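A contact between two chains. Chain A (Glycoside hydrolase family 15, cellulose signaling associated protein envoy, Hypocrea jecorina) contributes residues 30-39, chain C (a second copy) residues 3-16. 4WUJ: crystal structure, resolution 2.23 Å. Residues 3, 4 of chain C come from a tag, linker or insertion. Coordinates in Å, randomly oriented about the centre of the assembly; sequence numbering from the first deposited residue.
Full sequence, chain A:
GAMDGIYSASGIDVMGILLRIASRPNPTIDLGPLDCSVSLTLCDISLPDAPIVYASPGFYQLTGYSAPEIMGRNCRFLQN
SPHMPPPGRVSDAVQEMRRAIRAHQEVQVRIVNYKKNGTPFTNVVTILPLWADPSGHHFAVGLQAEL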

# COMPACT_ATOMS: atom_id res chain seq x y z
N ASP A 30 -8.45 14.47 9.29
CA ASP A 30 -7.56 13.37 9.66
C ASP A 30 -8.05 12.07 9.05
O ASP A 30 -9.17 11.64 9.29
CB ASP A 30 -7.44 13.25 11.18
CG ASP A 30 -6.53 14.33 11.79
OD1 ASP A 30 -5.65 14.88 11.05
OD2 ASP A 30 -6.71 14.65 13.00
N LEU A 31 -7.20 11.47 8.23
CA LEU A 31 -7.51 10.22 7.52
C LEU A 31 -7.62 9.00 8.44
O LEU A 31 -8.30 8.02 8.11
CB LEU A 31 -6.42 9.96 6.45
CG LEU A 31 -6.25 11.11 5.47
CD1 LEU A 31 -5.16 10.81 4.42
CD2 LEU A 31 -7.59 11.41 4.82
N GLY A 32 -6.96 9.08 9.60
CA GLY A 32 -6.75 7.92 10.44
C GLY A 32 -5.83 6.92 9.76
O GLY A 32 -5.13 7.29 8.83
N PRO A 33 -5.85 5.65 10.16
CA PRO A 33 -4.90 4.72 9.54
C PRO A 33 -5.29 4.31 8.13
O PRO A 33 -6.49 4.20 7.82
CB PRO A 33 -4.95 3.50 10.48
CG PRO A 33 -6.32 3.53 11.03
CD PRO A 33 -6.67 4.99 11.20
N LEU A 34 -4.28 4.14 7.27
CA LEU A 34 -4.43 3.51 5.96
C LEU A 34 -3.65 2.22 5.92
O LEU A 34 -2.46 2.19 6.29
CB LEU A 34 -3.84 4.38 4.86
CG LEU A 34 -4.41 5.77 4.60
CD1 LEU A 34 -4.30 6.17 3.11
CD2 LEU A 34 -5.78 5.84 5.04
N ASP A 35 -4.27 1.17 5.40
CA ASP A 35 -3.47 0.00 5.05
C ASP A 35 -3.49 -0.24 3.54
O ASP A 35 -4.06 0.55 2.80
CB ASP A 35 -3.89 -1.23 5.83
CG ASP A 35 -5.27 -1.73 5.45
OD1 ASP A 35 -5.81 -1.36 4.38
OD2 ASP A 35 -5.80 -2.55 6.24
N CYS A 36 -2.84 -1.31 3.11
CA CYS A 36 -2.58 -1.53 1.69
C CYS A 36 -3.78 -1.97 0.89
O CYS A 36 -3.72 -2.07 -0.34
CB CYS A 36 -1.45 -2.53 1.51
SG CYS A 36 0.08 -1.88 2.23
N SER A 37 -4.87 -2.25 1.60
CA SER A 37 -6.14 -2.55 0.94
C SER A 37 -6.98 -1.30 0.65
O SER A 37 -8.08 -1.43 0.12
CB SER A 37 -6.97 -3.51 1.80
OG SER A 37 -6.68 -4.84 1.43
N VAL A 38 -6.49 -0.12 1.06
CA VAL A 38 -7.24 1.12 0.91
C VAL A 38 -7.58 1.39 -0.58
O VAL A 38 -6.76 1.22 -1.49
CB VAL A 38 -6.50 2.34 1.51
CG1 VAL A 38 -5.23 2.75 0.66
CG2 VAL A 38 -7.47 3.52 1.59
N SER A 39 -8.84 1.78 -0.81
CA SER A 39 -9.22 2.37 -2.08
C SER A 39 -8.69 3.81 -2.25
O SER A 39 -9.03 4.72 -1.50
CB SER A 39 -10.75 2.38 -2.20
OG SER A 39 -11.09 2.69 -3.52
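Chain C (3-16) MDGIYSASGIDVMG

Where a loop packs against turns and the start of a helix without forming a sheet, apolar side chains commonly fill the centre while backbone groups and carboxylates hydrogen-bond around it, and this contact is a compact example. Chain A runs extended through Leu A34, whose CB lies 3.6 Å from CG of Met C15 and whose CD2 lies 3.2 Å from CB of Tyr C7. Leu A34 and Met C15 are also joined by Met C15 N, which donates to Leu A34 O (3.0 Å). Val A38 spans Tyr C7 and Met C15, with CG2 3.6 Å from Tyr C7 CB and CG1 3.8 Å from Met C15 CE, while Cys A36 SG approaches Val C14 CG1 at 3.7 Å.

Chain C makes no single parallel or antiparallel run: CA of Pro A33 lies nearest that of Asp C13 (4.1 Å), but CA of Leu A34 nearest that of Ser C8 (4.6 Å). Successive turns, type II from Met C3 to Ile C6 and type I from Gly C5 to Ser C8 and from Ser C8 to Gly C11, fold it back, so that Pro A33 meets both Gly C5 (CD to N, 3.8 Å) and Asp C13 (CB to CB, 3.6 Å).

Outward, Asp C13 OD1 caps the helix through Gly C16 N (2.9 Å) and also accepts from Leu A34 N (3.3 Å). Asp A35 OD2 receives Ser C10 N (3.1 Å) and Ser C10 OG (3.0 Å). At the tag-derived end, a water bridges Leu A31 O and Met C3 O.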

# COMPACT_ATOMS: atom_id res chain seq x y z
N MET C 3 -15.18 8.43 11.76
CA MET C 3 -14.77 7.77 10.55
C MET C 3 -13.37 7.16 10.76
O MET C 3 -12.74 6.69 9.82
CB MET C 3 -14.75 8.79 9.39
CG MET C 3 -16.10 9.38 9.01
SD MET C 3 -17.22 8.12 8.39
CE MET C 3 -18.25 7.93 9.84
N ASP C 4 -12.87 7.17 12.00
CA ASP C 4 -11.51 6.67 12.19
C ASP C 4 -11.42 5.20 11.78
O ASP C 4 -12.22 4.35 12.19
CB ASP C 4 -10.98 6.88 13.60
CG ASP C 4 -9.47 7.02 13.63
OD1 ASP C 4 -8.96 8.05 13.09
OD2 ASP C 4 -8.78 6.10 14.14
N GLY C 5 -10.49 4.92 10.89
CA GLY C 5 -10.25 3.55 10.52
C GLY C 5 -11.04 3.06 9.35
O GLY C 5 -10.85 1.89 9.00
N ILE C 6 -11.89 3.89 8.72
CA ILE C 6 -12.55 3.43 7.50
C ILE C 6 -11.55 3.15 6.36
O ILE C 6 -11.89 2.41 5.46
CB ILE C 6 -13.63 4.40 6.90
CG1 ILE C 6 -12.97 5.69 6.38
CG2 ILE C 6 -14.76 4.66 7.90
CD1 ILE C 6 -13.98 6.68 5.73
N TYR C 7 -10.34 3.72 6.40
CA TYR C 7 -9.40 3.44 5.27
C TYR C 7 -8.34 2.41 5.65
O TYR C 7 -7.38 2.25 4.92
CB TYR C 7 -8.77 4.73 4.69
CG TYR C 7 -9.81 5.71 4.18
CD1 TYR C 7 -10.71 5.36 3.18
CD2 TYR C 7 -9.92 6.97 4.73
CE1 TYR C 7 -11.68 6.27 2.72
CE2 TYR C 7 -10.87 7.87 4.28
CZ TYR C 7 -11.74 7.53 3.29
OH TYR C 7 -12.70 8.48 2.88
N SER C 8 -8.51 1.75 6.80
CA SER C 8 -7.69 0.56 7.15
C SER C 8 -8.55 -0.55 7.76
O SER C 8 -8.81 -0.54 8.95
CB SER C 8 -6.59 0.92 8.14
OG SER C 8 -5.84 -0.23 8.47
N ALA C 9 -9.00 -1.48 6.94
CA ALA C 9 -9.83 -2.57 7.45
C ALA C 9 -9.08 -3.41 8.52
O ALA C 9 -9.72 -4.02 9.38
CB ALA C 9 -10.31 -3.47 6.32
N SER C 10 -7.75 -3.44 8.47
CA SER C 10 -6.97 -4.21 9.48
C SER C 10 -6.75 -3.42 10.77
O SER C 10 -6.30 -3.97 11.76
CB SER C 10 -5.58 -4.58 8.93
OG SER C 10 -4.75 -3.43 8.91
N GLY C 11 -7.05 -2.12 10.75
CA GLY C 11 -6.83 -1.28 11.92
C GLY C 11 -5.43 -0.73 12.00
O GLY C 11 -5.15 0.17 12.79
N ILE C 12 -4.52 -1.33 11.23
CA ILE C 12 -3.12 -0.98 11.28
C ILE C 12 -2.82 0.13 10.32
O ILE C 12 -3.29 0.13 9.19
CB ILE C 12 -2.30 -2.20 10.87
CG1 ILE C 12 -2.42 -3.31 11.94
CG2 ILE C 12 -0.88 -1.81 10.66
CD1 ILE C 12 -1.91 -4.63 11.48
N ASP C 13 -2.00 1.09 10.76
CA ASP C 13 -1.63 2.21 9.91
C ASP C 13 -0.39 1.88 9.10
O ASP C 13 0.69 2.42 9.34
CB ASP C 13 -1.41 3.47 10.75
CG ASP C 13 -1.19 4.72 9.88
OD1 ASP C 13 -1.37 4.62 8.66
OD2 ASP C 13 -0.85 5.79 10.43
N VAL C 14 -0.54 0.99 8.14
CA VAL C 14 0.60 0.53 7.37
C VAL C 14 1.30 1.70 6.71
O VAL C 14 2.54 1.78 6.65
CB VAL C 14 0.20 -0.52 6.31
CG1 VAL C 14 1.39 -1.00 5.53
CG2 VAL C 14 -0.50 -1.71 6.99
N MET C 15 0.52 2.65 6.22
CA MET C 15 1.14 3.66 5.41
C MET C 15 1.84 4.67 6.33
O MET C 15 2.90 5.19 5.98
CB MET C 15 0.13 4.23 4.40
CG MET C 15 -0.72 3.11 3.66
SD MET C 15 -0.13 2.44 2.06
CE MET C 15 -1.41 2.99 0.93
N GLY C 16 1.31 4.88 7.54
CA GLY C 16 2.04 5.66 8.54
C GLY C 16 3.37 4.99 8.98
O GLY C 16 4.38 5.65 9.29
O HOH W 1 -11.33 8.61 7.96
O HOH W 2 -8.93 5.48 8.33
O HOH W 3 -8.47 -1.32 4.13